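Local coordinates for terminase, large subunit (PDB 2WBN), which drives ATP-powered packaging of viral DNA into empty capsids and cuts the genome as a metal-dependent endonuclease, this chain being its nuclease domain, at residues D119-E124 / N128-A133; L64-W69 / A95-K100; I153-L158 / N162-F167. One frame throughout, in Å; residues are numbered along the deposited sequence.

Contact 1: residues D119-E124 / N128-A133; sequences DALKLE and NRIEGA
Leu121 and Lys122 of the helix meet Ile130 of the edge strand where the beta-alpha-beta unit 108-110, 115-124, 130-132 of this RNase H-like nuclease domain turns from helix back into the sheet. Across the buried side Leu121 and Ile130 meet through aliphatic carbons alone. They cross at about a right angle and touch through their ends, CD1 of Leu121 lying 3.5 Å from CD1 of Ile130. Ile130 reaches there because its CG1 stands anti to the backbone N (chi1 -177°), which carries CD1 toward the helix, while its CG2 branch faces the lysine. A branched strand residue thus serves two helix neighbours at once. Leu55 of strand 51-56 touches both Leu121 and Ile130, continuing the apolar packing into the sheet; the side chain of Ile130 is about 8 Å from that of the manganese ligand Asp111.

Toward solvent the contact changes character. Lys122 suits this border, since its methylenes can lie on Ile130 while its amino group reaches the polar backbone beyond: CG packs closely on Ile130 CG2, at 3.4 Å, and the chain then runs over the strand's start to bend at chi4 (-78°). There Lys122 NZ makes a weak hydrogen bond of 3.4 Å to the backbone O of exposed Asn128.

Contact 2: residues L64-W69 / A95-K100; sequences LAFVRW and ADFVRK
Phe66 receives two neighbouring side chains of the helix, Val98 over one face of its ring and Phe97 obliquely. The valine contact is a CH-pi interaction: CG2 of Val98 lies 4.2 Å from the centroid of the Phe66 ring and 19° off the ring normal, displaced toward the rim so that its nearest ring atom is CE1 of Phe66, at 4.0 Å. A methyl group suits this place, being compact enough to settle on an aromatic face without pushing helix and strand apart. Phe97 offers the edge of its own ring instead. Its CE2 comes within 3.9 Å of CD2 of Phe66 and almost as near to CE2 of Phe66.

Torsions explain the meeting. Phe66 has CG anti to its N (chi1 170°), which extends the ring from the strand toward the helix, and Phe97 reaches back with the same choice (chi1 175°). The two backbones can therefore stay well separated, with the CA atoms of Phe66 and Val98 9.1 Å apart, and long aromatic side chains bridge the gap.

In the next shell, Gln53 and Leu55 of strand 51-56 touch Phe66, while Asp82 and Leu84 of strand 77-86 touch Phe97. The strand itself is held by backbone hydrogen bonds on both flanks, Phe66 pairing with Leu84 and Val67 with Gly54. Within this RNase H-like fold, helix 91-100 thus covers one face of the central sheet through Phe66, whereas the alternate residues Ala65 and Val67 point to the other face and pack against helix 190-198, which carries the manganese ligands His190 and Asp193.

Contact 3: residues I153-L158 / N162-F167; sequences IVIDPL and NIAREF
Ile163 is the first residue of the helix segment to touch strand 153-155, its CG2 lying 3.8 Å from CD1 of Ile155. The two isoleucines cross obliquely, each with CG2 anti to its backbone N, and these beta-branched side chains, bulky close to the backbone, meet between strand and helix. At this end of the segment the backbone N atoms of Asn162 and Ile163 both donate to the carboxylate of Glu83, which holds this early part of the helix.

Ala164 follows at the closest backbone approach, its CA 5.5 Å from that of Pro157. A small side chain fits here: its CB meets Ile155 CG2 at 3.7 Å and also rests against the ring of Pro157, with CG of the proline 4.0 Å from CB of the alanine. The proline lies in the turn after the strand, where OD1 of Asp156 accepts from the backbone N of Leu158 at 3.0 Å and so forms an Asx turn.

In the RNase H-like fold of the domain, strand 152-155 lies between strands 33-35 and 77-86, and the short connection after it returns the chain as helix 161-169 across the sheet, the N-to-C directions of strand 153-155 and helix 162-167 making 131°. Glu166 faces elsewhere, bonding through OE1 to Thr191 OG1 of helix 190-198.

One turn beyond Ile163, Phe167 crosses Ile155 at about a right angle, with its CB 4.0 Å from Ile155 CD1. Its ring continues past that isoleucine toward the start of the strand, and CE2 of Phe167 comes within 4.4 Å of CD1 of Ile153.

From the N terminus, contact 2 closes first: strand 64-72 leads through strand 77-86 into helix 91-100, and the helix packs back onto strand 64-72. Contact 1 then closes a short loop between helix 115-124 and strand 130-132, and contact 3 another between strand 152-155 and helix 161-169. The three follow in series, neither nested nor crossed, and all reach one mixed sheet. Contact 2 adjoins both others: CB of Ala95 packs on CD2 of Leu121 at 4.0 Å, while Trp69 packs on Ile153 and Ile163, and Val67 on Ile163. Contacts 1 and 3 lie on opposite sides of the chain's centre, about 15 Å apart at their nearest atoms.

Contact 1: residues D119-E124 / N128-A133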
ATOM      1  N   ASP A 119      -5.738  -6.841 -16.697  1.00 43.64           N
ATOM      2  CA  ASP A 119      -5.762  -7.876 -17.744  1.00 44.87           C
ATOM      3  C   ASP A 119      -4.346  -8.069 -18.306  1.00 44.85           C
ATOM      4  O   ASP A 119      -3.867  -9.187 -18.413  1.00 45.51           O
ATOM      5  CB  ASP A 119      -6.691  -7.469 -18.894  1.00 45.03           C
ATOM      6  CG  ASP A 119      -8.188  -7.531 -18.535  1.00 47.19           C
ATOM      7  OD1 ASP A 119      -8.587  -8.198 -17.563  1.00 50.90           O
ATOM      8  OD2 ASP A 119      -8.985  -6.913 -19.271  1.00 48.29           O
ATOM      9  N   ALA A 120      -3.690  -6.963 -18.657  1.00 45.04           N
ATOM     10  CA  ALA A 120      -2.318  -6.983 -19.181  1.00 45.14           C
ATOM     11  C   ALA A 120      -1.332  -7.731 -18.279  1.00 45.18           C
ATOM     12  O   ALA A 120      -0.587  -8.589 -18.750  1.00 44.46           O
ATOM     13  CB  ALA A 120      -1.814  -5.556 -19.417  1.00 45.00           C
ATOM     14  N   LEU A 121      -1.326  -7.399 -16.990  1.00 45.53           N
ATOM     15  CA  LEU A 121      -0.419  -8.071 -16.048  1.00 46.50           C
ATOM     16  C   LEU A 121      -0.692  -9.575 -15.969  1.00 47.05           C
ATOM     17  O   LEU A 121       0.245 -10.360 -15.835  1.00 46.20           O
ATOM     18  CB  LEU A 121      -0.485  -7.448 -14.650  1.00 46.32           C
ATOM     19  CG  LEU A 121       0.297  -6.145 -14.436  1.00 46.93           C
ATOM     20  CD1 LEU A 121      -0.055  -5.572 -13.071  1.00 48.98           C
ATOM     21  CD2 LEU A 121       1.816  -6.338 -14.553  1.00 48.32           C
ATOM     22  N   LYS A 122      -1.971  -9.951 -16.045  1.00 48.09           N
ATOM     23  CA  LYS A 122      -2.398 -11.362 -16.041  1.00 49.24           C
ATOM     24  C   LYS A 122      -2.029 -12.090 -17.332  1.00 49.63           C
ATOM     25  O   LYS A 122      -1.324 -13.099 -17.314  1.00 50.07           O
ATOM     26  CB  LYS A 122      -3.924 -11.477 -15.867  1.00 49.60           C
ATOM     27  CG  LYS A 122      -4.417 -11.822 -14.470  1.00 51.21           C
ATOM     28  CD  LYS A 122      -5.948 -11.939 -14.446  1.00 52.40           C
ATOM     29  CE  LYS A 122      -6.447 -12.870 -13.348  1.00 53.02           C
ATOM     30  NZ  LYS A 122      -6.297 -14.316 -13.697  1.00 51.82           N
ATOM     31  N   LEU A 123      -2.532 -11.582 -18.451  1.00 49.81           N
ATOM     32  CA  LEU A 123      -2.505 -12.332 -19.700  1.00 49.82           C
ATOM     33  C   LEU A 123      -1.223 -12.079 -20.485  1.00 50.41           C
ATOM     34  O   LEU A 123      -0.820 -12.907 -21.281  1.00 50.53           O
ATOM     35  CB  LEU A 123      -3.736 -11.986 -20.546  1.00 49.98           C
ATOM     36  CG  LEU A 123      -5.092 -12.086 -19.824  1.00 49.26           C
ATOM     37  CD1 LEU A 123      -6.209 -11.711 -20.765  1.00 49.14           C
ATOM     38  CD2 LEU A 123      -5.329 -13.476 -19.228  1.00 50.08           C
ATOM     39  N   GLU A 124      -0.575 -10.939 -20.270  1.00 51.05           N
ATOM     40  CA  GLU A 124       0.648 -10.620 -21.014  1.00 51.58           C
ATOM     41  C   GLU A 124       1.903 -10.898 -20.207  1.00 51.34           C
ATOM     42  O   GLU A 124       2.897 -11.344 -20.762  1.00 51.08           O
ATOM     43  CB  GLU A 124       0.665  -9.170 -21.481  1.00 51.95           C
ATOM     44  CG  GLU A 124       1.635  -8.942 -22.638  1.00 54.74           C
ATOM     45  CD  GLU A 124       1.980  -7.478 -22.866  1.00 57.76           C
ATOM     46  OE1 GLU A 124       1.150  -6.594 -22.536  1.00 58.94           O
ATOM     47  OE2 GLU A 124       3.091  -7.217 -23.388  1.00 59.64           O
ATOM     48  N   ASN A 128      -0.609 -14.016 -12.283  1.00 53.25           N
ATOM     49  CA  ASN A 128      -1.905 -14.675 -12.245  1.00 53.92           C
ATOM     50  C   ASN A 128      -2.764 -14.270 -11.065  1.00 53.91           C
ATOM     51  O   ASN A 128      -3.986 -14.139 -11.206  1.00 54.13           O
ATOM     52  CB  ASN A 128      -1.714 -16.189 -12.221  1.00 54.36           C
ATOM     53  CG  ASN A 128      -1.045 -16.711 -13.478  1.00 56.26           C
ATOM     54  OD1 ASN A 128      -1.361 -16.281 -14.596  1.00 59.30           O
ATOM     55  ND2 ASN A 128      -0.120 -17.653 -13.305  1.00 59.29           N
ATOM     56  N   ARG A 129      -2.131 -14.077  -9.909  1.00 53.59           N
ATOM     57  CA  ARG A 129      -2.847 -13.761  -8.676  1.00 53.75           C
ATOM     58  C   ARG A 129      -3.035 -12.262  -8.514  1.00 53.57           C
ATOM     59  O   ARG A 129      -2.807 -11.700  -7.453  1.00 54.47           O
ATOM     60  CB  ARG A 129      -2.114 -14.367  -7.471  1.00 53.60           C
ATOM     61  CG  ARG A 129      -2.031 -15.888  -7.553  1.00 55.02           C
ATOM     62  CD  ARG A 129      -1.317 -16.539  -6.395  1.00 56.33           C
ATOM     63  NE  ARG A 129      -1.047 -17.949  -6.704  1.00 59.61           N
ATOM     64  CZ  ARG A 129      -0.682 -18.875  -5.819  1.00 61.38           C
ATOM     65  NH1 ARG A 129      -0.535 -18.573  -4.532  1.00 63.06           N
ATOM     66  NH2 ARG A 129      -0.463 -20.123  -6.224  1.00 62.45           N
ATOM     67  N   ILE A 130      -3.419 -11.589  -9.582  1.00 53.64           N
ATOM     68  CA  ILE A 130      -3.785 -10.190  -9.471  1.00 53.13           C
ATOM     69  C   ILE A 130      -5.293 -10.136  -9.615  1.00 53.28           C
ATOM     70  O   ILE A 130      -5.873 -10.844 -10.461  1.00 52.57           O
ATOM     71  CB  ILE A 130      -3.065  -9.308 -10.508  1.00 53.27           C
ATOM     72  CG1 ILE A 130      -3.433  -7.831 -10.303  1.00 53.14           C
ATOM     73  CG2 ILE A 130      -3.386  -9.746 -11.949  1.00 53.27           C
ATOM     74  CD1 ILE A 130      -2.395  -6.886 -10.796  1.00 53.73           C
ATOM     75  N   GLU A 131      -5.945  -9.368  -8.749  1.00 52.70           N
ATOM     76  CA  GLU A 131      -7.358  -9.078  -8.947  1.00 53.17           C
ATOM     77  C   GLU A 131      -7.691  -7.629  -8.620  1.00 52.36           C
ATOM     78  O   GLU A 131      -6.994  -6.971  -7.847  1.00 51.61           O
ATOM     79  CB  GLU A 131      -8.256 -10.052  -8.172  1.00 53.79           C
ATOM     80  CG  GLU A 131      -8.355  -9.828  -6.673  1.00 55.81           C
ATOM     81  CD  GLU A 131      -9.185 -10.916  -5.998  1.00 58.11           C
ATOM     82  OE1 GLU A 131      -8.622 -11.992  -5.705  1.00 59.72           O
ATOM     83  OE2 GLU A 131     -10.399 -10.700  -5.769  1.00 59.48           O
ATOM     84  N   GLY A 132      -8.753  -7.133  -9.251  1.00 51.49           N
ATOM     85  CA  GLY A 132      -9.219  -5.785  -9.018  1.00 51.53           C
ATOM     86  C   GLY A 132      -9.710  -5.624  -7.593  1.00 52.10           C
ATOM     87  O   GLY A 132     -10.320  -6.549  -7.035  1.00 51.50           O
ATOM     88  N   ALA A 133      -9.416  -4.470  -6.994  1.00 51.84           N
ATOM     89  CA  ALA A 133     -10.015  -4.097  -5.725  1.00 52.20           C
ATOM     90  C   ALA A 133     -11.529  -4.116  -5.890  1.00 52.96           C
ATOM     91  O   ALA A 133     -12.055  -3.505  -6.807  1.00 51.80           O
ATOM     92  CB  ALA A 133      -9.557  -2.718  -5.291  1.00 52.41           C
TER

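Contact 2: residues L64-W69 / A95-K100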
ATOM      1  N   LEU A  64       3.045   4.666 -10.385  1.00 44.54           N
ATOM      2  CA  LEU A  64       2.623   3.332 -10.007  1.00 43.95           C
ATOM      3  C   LEU A  64       3.252   3.059  -8.633  1.00 43.43           C
ATOM      4  O   LEU A  64       4.401   3.439  -8.389  1.00 43.30           O
ATOM      5  CB  LEU A  64       3.088   2.311 -11.050  1.00 43.97           C
ATOM      6  CG  LEU A  64       2.933   0.814 -10.703  1.00 43.29           C
ATOM      7  CD1 LEU A  64       2.704   0.048 -12.030  1.00 43.13           C
ATOM      8  CD2 LEU A  64       4.154   0.256  -9.965  1.00 42.13           C
ATOM      9  N   ALA A  65       2.493   2.453  -7.733  1.00 43.83           N
ATOM     10  CA  ALA A  65       2.986   2.101  -6.389  1.00 45.03           C
ATOM     11  C   ALA A  65       2.532   0.691  -6.019  1.00 44.96           C
ATOM     12  O   ALA A  65       1.320   0.425  -5.895  1.00 45.65           O
ATOM     13  CB  ALA A  65       2.503   3.108  -5.369  1.00 45.52           C
ATOM     14  N   PHE A  66       3.509  -0.218  -5.947  1.00 45.28           N
ATOM     15  CA  PHE A  66       3.317  -1.579  -5.457  1.00 45.88           C
ATOM     16  C   PHE A  66       3.774  -1.657  -3.998  1.00 46.10           C
ATOM     17  O   PHE A  66       4.872  -1.196  -3.670  1.00 46.18           O
ATOM     18  CB  PHE A  66       4.142  -2.566  -6.287  1.00 46.25           C
ATOM     19  CG  PHE A  66       4.185  -3.954  -5.716  1.00 46.17           C
ATOM     20  CD1 PHE A  66       3.127  -4.834  -5.916  1.00 47.79           C
ATOM     21  CD2 PHE A  66       5.270  -4.376  -4.969  1.00 48.15           C
ATOM     22  CE1 PHE A  66       3.157  -6.110  -5.389  1.00 48.87           C
ATOM     23  CE2 PHE A  66       5.306  -5.656  -4.427  1.00 49.54           C
ATOM     24  CZ  PHE A  66       4.249  -6.520  -4.632  1.00 49.18           C
ATOM     25  N   VAL A  67       2.945  -2.234  -3.131  1.00 45.54           N
ATOM     26  CA  VAL A  67       3.332  -2.433  -1.718  1.00 44.74           C
ATOM     27  C   VAL A  67       3.118  -3.893  -1.313  1.00 44.96           C
ATOM     28  O   VAL A  67       2.181  -4.544  -1.786  1.00 44.21           O
ATOM     29  CB  VAL A  67       2.575  -1.467  -0.765  1.00 44.48           C
ATOM     30  CG1 VAL A  67       2.814  -0.005  -1.182  1.00 43.38           C
ATOM     31  CG2 VAL A  67       1.036  -1.799  -0.686  1.00 42.67           C
ATOM     32  N   ARG A  68       4.007  -4.389  -0.443  1.00 44.62           N
ATOM     33  CA  ARG A  68       3.892  -5.693   0.188  1.00 44.96           C
ATOM     34  C   ARG A  68       4.068  -5.523   1.703  1.00 45.28           C
ATOM     35  O   ARG A  68       5.063  -4.949   2.145  1.00 45.08           O
ATOM     36  CB  ARG A  68       4.947  -6.637  -0.366  1.00 45.10           C
ATOM     37  CG  ARG A  68       5.016  -8.031   0.276  1.00 45.94           C
ATOM     38  CD  ARG A  68       6.263  -8.771  -0.245  1.00 46.00           C
ATOM     39  NE  ARG A  68       6.430 -10.136   0.288  1.00 47.75           N
ATOM     40  CZ  ARG A  68       5.900 -11.250  -0.225  1.00 48.40           C
ATOM     41  NH1 ARG A  68       5.123 -11.210  -1.295  1.00 49.73           N
ATOM     42  NH2 ARG A  68       6.138 -12.431   0.355  1.00 48.69           N
ATOM     43  N   TRP A  69       3.087  -6.016   2.456  1.00 44.87           N
ATOM     44  CA  TRP A  69       3.038  -5.922   3.919  1.00 44.52           C
ATOM     45  C   TRP A  69       2.800  -7.291   4.548  1.00 44.66           C
ATOM     46  O   TRP A  69       2.267  -8.196   3.902  1.00 45.74           O
ATOM     47  CB  TRP A  69       1.844  -5.079   4.323  1.00 43.99           C
ATOM     48  CG  TRP A  69       1.855  -3.679   3.911  1.00 43.73           C
ATOM     49  CD1 TRP A  69       1.453  -3.165   2.701  1.00 42.88           C
ATOM     50  CD2 TRP A  69       2.204  -2.566   4.726  1.00 43.15           C
ATOM     51  NE1 TRP A  69       1.585  -1.796   2.710  1.00 44.14           N
ATOM     52  CE2 TRP A  69       2.031  -1.404   3.947  1.00 43.81           C
ATOM     53  CE3 TRP A  69       2.687  -2.436   6.028  1.00 43.25           C
ATOM     54  CZ2 TRP A  69       2.318  -0.133   4.439  1.00 42.38           C
ATOM     55  CZ3 TRP A  69       2.970  -1.179   6.513  1.00 42.35           C
ATOM     56  CH2 TRP A  69       2.789  -0.047   5.735  1.00 43.68           C
ATOM     57  N   ALA A  95       5.951  -6.392 -13.332  1.00 45.62           N
ATOM     58  CA  ALA A  95       5.895  -7.859 -13.318  1.00 45.44           C
ATOM     59  C   ALA A  95       7.287  -8.459 -13.107  1.00 45.62           C
ATOM     60  O   ALA A  95       7.447  -9.373 -12.310  1.00 45.49           O
ATOM     61  CB  ALA A  95       5.256  -8.399 -14.622  1.00 44.72           C
ATOM     62  N   ASP A  96       8.299  -7.931 -13.790  1.00 46.07           N
ATOM     63  CA  ASP A  96       9.674  -8.406 -13.584  1.00 46.86           C
ATOM     64  C   ASP A  96      10.104  -8.310 -12.108  1.00 46.62           C
ATOM     65  O   ASP A  96      10.697  -9.247 -11.567  1.00 46.26           O
ATOM     66  CB  ASP A  96      10.660  -7.678 -14.510  1.00 47.13           C
ATOM     67  CG  ASP A  96      10.480  -8.065 -15.979  1.00 49.69           C
ATOM     68  OD1 ASP A  96       9.598  -8.911 -16.275  1.00 52.19           O
ATOM     69  OD2 ASP A  96      11.208  -7.529 -16.853  1.00 52.36           O
ATOM     70  N   PHE A  97       9.777  -7.198 -11.460  1.00 46.18           N
ATOM     71  CA  PHE A  97      10.097  -6.990 -10.048  1.00 46.67           C
ATOM     72  C   PHE A  97       9.383  -8.003  -9.166  1.00 46.85           C
ATOM     73  O   PHE A  97       9.988  -8.601  -8.261  1.00 46.76           O
ATOM     74  CB  PHE A  97       9.735  -5.558  -9.606  1.00 46.54           C
ATOM     75  CG  PHE A  97       9.918  -5.322  -8.144  1.00 47.11           C
ATOM     76  CD1 PHE A  97      11.184  -5.055  -7.625  1.00 47.78           C
ATOM     77  CD2 PHE A  97       8.841  -5.381  -7.276  1.00 48.06           C
ATOM     78  CE1 PHE A  97      11.363  -4.837  -6.264  1.00 47.78           C
ATOM     79  CE2 PHE A  97       9.017  -5.173  -5.909  1.00 47.69           C
ATOM     80  CZ  PHE A  97      10.282  -4.896  -5.409  1.00 48.22           C
ATOM     81  N   VAL A  98       8.100  -8.218  -9.449  1.00 47.42           N
ATOM     82  CA  VAL A  98       7.281  -9.158  -8.693  1.00 48.19           C
ATOM     83  C   VAL A  98       7.803 -10.583  -8.876  1.00 49.19           C
ATOM     84  O   VAL A  98       8.030 -11.305  -7.896  1.00 49.12           O
ATOM     85  CB  VAL A  98       5.775  -9.012  -9.081  1.00 48.40           C
ATOM     86  CG1 VAL A  98       4.964 -10.220  -8.629  1.00 47.71           C
ATOM     87  CG2 VAL A  98       5.219  -7.735  -8.468  1.00 47.08           C
ATOM     88  N   ARG A  99       8.034 -10.979 -10.130  1.00 50.46           N
ATOM     89  CA  ARG A  99       8.628 -12.290 -10.413  1.00 51.42           C
ATOM     90  C   ARG A  99      10.023 -12.449  -9.795  1.00 51.63           C
ATOM     91  O   ARG A  99      10.280 -13.430  -9.095  1.00 51.60           O
ATOM     92  CB  ARG A  99       8.671 -12.569 -11.926  1.00 51.79           C
ATOM     93  CG  ARG A  99       7.353 -13.080 -12.509  1.00 54.09           C
ATOM     94  CD  ARG A  99       7.563 -13.705 -13.891  1.00 56.40           C
ATOM     95  NE  ARG A  99       8.121 -12.717 -14.807  1.00 58.91           N
ATOM     96  CZ  ARG A  99       7.413 -11.788 -15.440  1.00 62.32           C
ATOM     97  NH1 ARG A  99       8.030 -10.920 -16.230  1.00 63.58           N
ATOM     98  NH2 ARG A  99       6.091 -11.708 -15.290  1.00 64.10           N
ATOM     99  N   LYS A 100      10.908 -11.476 -10.027  1.00 52.16           N
ATOM    100  CA  LYS A 100      12.289 -11.517  -9.510  1.00 52.46           C
ATOM    101  C   LYS A 100      12.328 -11.818  -8.006  1.00 52.51           C
ATOM    102  O   LYS A 100      13.139 -12.623  -7.552  1.00 52.54           O
ATOM    103  CB  LYS A 100      13.020 -10.203  -9.795  1.00 52.88           C
ATOM    104  CG  LYS A 100      14.539 -10.289  -9.839  1.00 55.15           C
ATOM    105  CD  LYS A 100      15.191  -8.944  -9.434  1.00 57.77           C
ATOM    106  CE  LYS A 100      16.629  -8.804  -9.954  1.00 59.52           C
ATOM    107  NZ  LYS A 100      17.496  -7.973  -9.043  1.00 60.99           N
TER

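Contact 3: residues I153-L158 / N162-F167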
ATOM      1  N   ILE A 153       1.751   0.684  12.837  1.00 42.41           N
ATOM      2  CA  ILE A 153       2.186   0.538  11.442  1.00 42.83           C
ATOM      3  C   ILE A 153       3.699   0.659  11.442  1.00 42.29           C
ATOM      4  O   ILE A 153       4.230   1.735  11.726  1.00 42.33           O
ATOM      5  CB  ILE A 153       1.595   1.624  10.549  1.00 41.80           C
ATOM      6  CG1 ILE A 153       0.070   1.528  10.543  1.00 42.39           C
ATOM      7  CG2 ILE A 153       2.165   1.535   9.097  1.00 42.46           C
ATOM      8  CD1 ILE A 153      -0.613   2.707   9.852  1.00 41.74           C
ATOM      9  N   VAL A 154       4.375  -0.443  11.116  1.00 42.61           N
ATOM     10  CA  VAL A 154       5.809  -0.602  11.342  1.00 42.50           C
ATOM     11  C   VAL A 154       6.509  -0.539  10.009  1.00 42.90           C
ATOM     12  O   VAL A 154       6.255  -1.364   9.116  1.00 44.06           O
ATOM     13  CB  VAL A 154       6.162  -1.933  12.050  1.00 42.34           C
ATOM     14  CG1 VAL A 154       7.648  -1.997  12.368  1.00 41.88           C
ATOM     15  CG2 VAL A 154       5.344  -2.103  13.325  1.00 43.77           C
ATOM     16  N   ILE A 155       7.391   0.443   9.876  1.00 42.83           N
ATOM     17  CA  ILE A 155       8.036   0.753   8.616  1.00 43.76           C
ATOM     18  C   ILE A 155       9.521   0.977   8.832  1.00 43.81           C
ATOM     19  O   ILE A 155       9.936   1.794   9.668  1.00 44.28           O
ATOM     20  CB  ILE A 155       7.444   2.027   7.946  1.00 43.27           C
ATOM     21  CG1 ILE A 155       5.910   1.989   7.884  1.00 43.89           C
ATOM     22  CG2 ILE A 155       8.033   2.214   6.497  1.00 45.14           C
ATOM     23  CD1 ILE A 155       5.294   3.369   7.616  1.00 42.12           C
ATOM     24  N   ASP A 156      10.313   0.279   8.035  1.00 44.34           N
ATOM     25  CA  ASP A 156      11.754   0.420   8.033  1.00 44.42           C
ATOM     26  C   ASP A 156      12.143   1.203   6.773  1.00 44.78           C
ATOM     27  O   ASP A 156      12.022   0.671   5.644  1.00 45.48           O
ATOM     28  CB  ASP A 156      12.348  -0.974   7.994  1.00 44.64           C
ATOM     29  CG  ASP A 156      13.849  -1.007   8.206  1.00 45.34           C
ATOM     30  OD1 ASP A 156      14.552   0.004   7.943  1.00 48.12           O
ATOM     31  OD2 ASP A 156      14.324  -2.098   8.616  1.00 45.29           O
ATOM     32  N   PRO A 157      12.602   2.455   6.939  1.00 45.16           N
ATOM     33  CA  PRO A 157      12.967   3.237   5.771  1.00 45.21           C
ATOM     34  C   PRO A 157      14.092   2.633   4.935  1.00 45.29           C
ATOM     35  O   PRO A 157      14.279   3.019   3.805  1.00 44.85           O
ATOM     36  CB  PRO A 157      13.393   4.582   6.357  1.00 44.95           C
ATOM     37  CG  PRO A 157      12.823   4.632   7.670  1.00 46.90           C
ATOM     38  CD  PRO A 157      12.836   3.220   8.177  1.00 45.07           C
ATOM     39  N   LEU A 158      14.879   1.723   5.498  1.00 46.42           N
ATOM     40  CA  LEU A 158      15.903   1.043   4.709  1.00 45.74           C
ATOM     41  C   LEU A 158      15.306   0.110   3.654  1.00 46.05           C
ATOM     42  O   LEU A 158      15.925  -0.126   2.614  1.00 45.72           O
ATOM     43  CB  LEU A 158      16.850   0.263   5.638  1.00 46.57           C
ATOM     44  CG  LEU A 158      17.651   1.106   6.621  1.00 46.91           C
ATOM     45  CD1 LEU A 158      18.626   0.232   7.470  1.00 47.80           C
ATOM     46  CD2 LEU A 158      18.435   2.167   5.877  1.00 47.90           C
ATOM     47  N   ASN A 162       9.738   5.013   0.379  1.00 43.29           N
ATOM     48  CA  ASN A 162       8.580   5.758  -0.086  1.00 43.64           C
ATOM     49  C   ASN A 162       7.387   5.649   0.864  1.00 42.90           C
ATOM     50  O   ASN A 162       6.773   6.664   1.220  1.00 43.05           O
ATOM     51  CB  ASN A 162       8.163   5.303  -1.506  1.00 43.89           C
ATOM     52  CG  ASN A 162       9.162   5.714  -2.565  1.00 45.39           C
ATOM     53  OD1 ASN A 162       9.278   6.897  -2.869  1.00 48.72           O
ATOM     54  ND2 ASN A 162       9.891   4.747  -3.132  1.00 46.19           N
ATOM     55  N   ILE A 163       7.063   4.436   1.273  1.00 42.64           N
ATOM     56  CA  ILE A 163       6.047   4.202   2.309  1.00 43.38           C
ATOM     57  C   ILE A 163       6.367   5.020   3.574  1.00 43.24           C
ATOM     58  O   ILE A 163       5.504   5.729   4.101  1.00 43.04           O
ATOM     59  CB  ILE A 163       5.928   2.695   2.678  1.00 43.41           C
ATOM     60  CG1 ILE A 163       5.323   1.888   1.532  1.00 44.56           C
ATOM     61  CG2 ILE A 163       5.034   2.493   3.927  1.00 44.28           C
ATOM     62  CD1 ILE A 163       5.427   0.373   1.705  1.00 44.04           C
ATOM     63  N   ALA A 164       7.616   4.950   4.030  1.00 43.12           N
ATOM     64  CA  ALA A 164       8.058   5.727   5.195  1.00 42.77           C
ATOM     65  C   ALA A 164       7.798   7.233   5.031  1.00 43.23           C
ATOM     66  O   ALA A 164       7.204   7.845   5.895  1.00 44.40           O
ATOM     67  CB  ALA A 164       9.561   5.468   5.512  1.00 42.77           C
ATOM     68  N   ARG A 165       8.207   7.809   3.900  1.00 43.18           N
ATOM     69  CA  ARG A 165       8.045   9.225   3.645  1.00 43.32           C
ATOM     70  C   ARG A 165       6.567   9.617   3.563  1.00 43.04           C
ATOM     71  O   ARG A 165       6.138  10.576   4.193  1.00 42.60           O
ATOM     72  CB  ARG A 165       8.754   9.633   2.350  1.00 43.46           C
ATOM     73  CG  ARG A 165       8.707  11.156   2.098  1.00 45.31           C
ATOM     74  CD  ARG A 165       9.375  11.582   0.792  1.00 47.78           C
ATOM     75  NE  ARG A 165       9.041  10.672  -0.292  1.00 48.01           N
ATOM     76  CZ  ARG A 165       7.914  10.683  -0.979  1.00 50.78           C
ATOM     77  NH1 ARG A 165       7.737   9.766  -1.919  1.00 53.48           N
ATOM     78  NH2 ARG A 165       6.951  11.586  -0.731  1.00 49.62           N
ATOM     79  N   GLU A 166       5.781   8.846   2.831  1.00 43.50           N
ATOM     80  CA  GLU A 166       4.402   9.247   2.606  1.00 44.58           C
ATOM     81  C   GLU A 166       3.602   9.159   3.894  1.00 44.60           C
ATOM     82  O   GLU A 166       2.845  10.081   4.213  1.00 45.10           O
ATOM     83  CB  GLU A 166       3.776   8.429   1.494  1.00 44.03           C
ATOM     84  CG  GLU A 166       4.357   8.741   0.141  1.00 45.33           C
ATOM     85  CD  GLU A 166       3.511   8.180  -0.979  1.00 49.26           C
ATOM     86  OE1 GLU A 166       2.753   7.215  -0.718  1.00 51.74           O
ATOM     87  OE2 GLU A 166       3.585   8.729  -2.095  1.00 50.71           O
ATOM     88  N   PHE A 167       3.776   8.068   4.641  1.00 45.44           N
ATOM     89  CA  PHE A 167       3.020   7.896   5.875  1.00 45.18           C
ATOM     90  C   PHE A 167       3.431   8.903   6.942  1.00 45.77           C
ATOM     91  O   PHE A 167       2.565   9.440   7.646  1.00 45.69           O
ATOM     92  CB  PHE A 167       3.129   6.454   6.395  1.00 45.75           C
ATOM     93  CG  PHE A 167       2.159   5.477   5.744  1.00 45.24           C
ATOM     94  CD1 PHE A 167       2.438   4.898   4.523  1.00 47.57           C
ATOM     95  CD2 PHE A 167       0.992   5.104   6.400  1.00 47.88           C
ATOM     96  CE1 PHE A 167       1.573   3.977   3.952  1.00 48.95           C
ATOM     97  CE2 PHE A 167       0.096   4.205   5.829  1.00 47.44           C
ATOM     98  CZ  PHE A 167       0.402   3.620   4.611  1.00 48.78           C
TER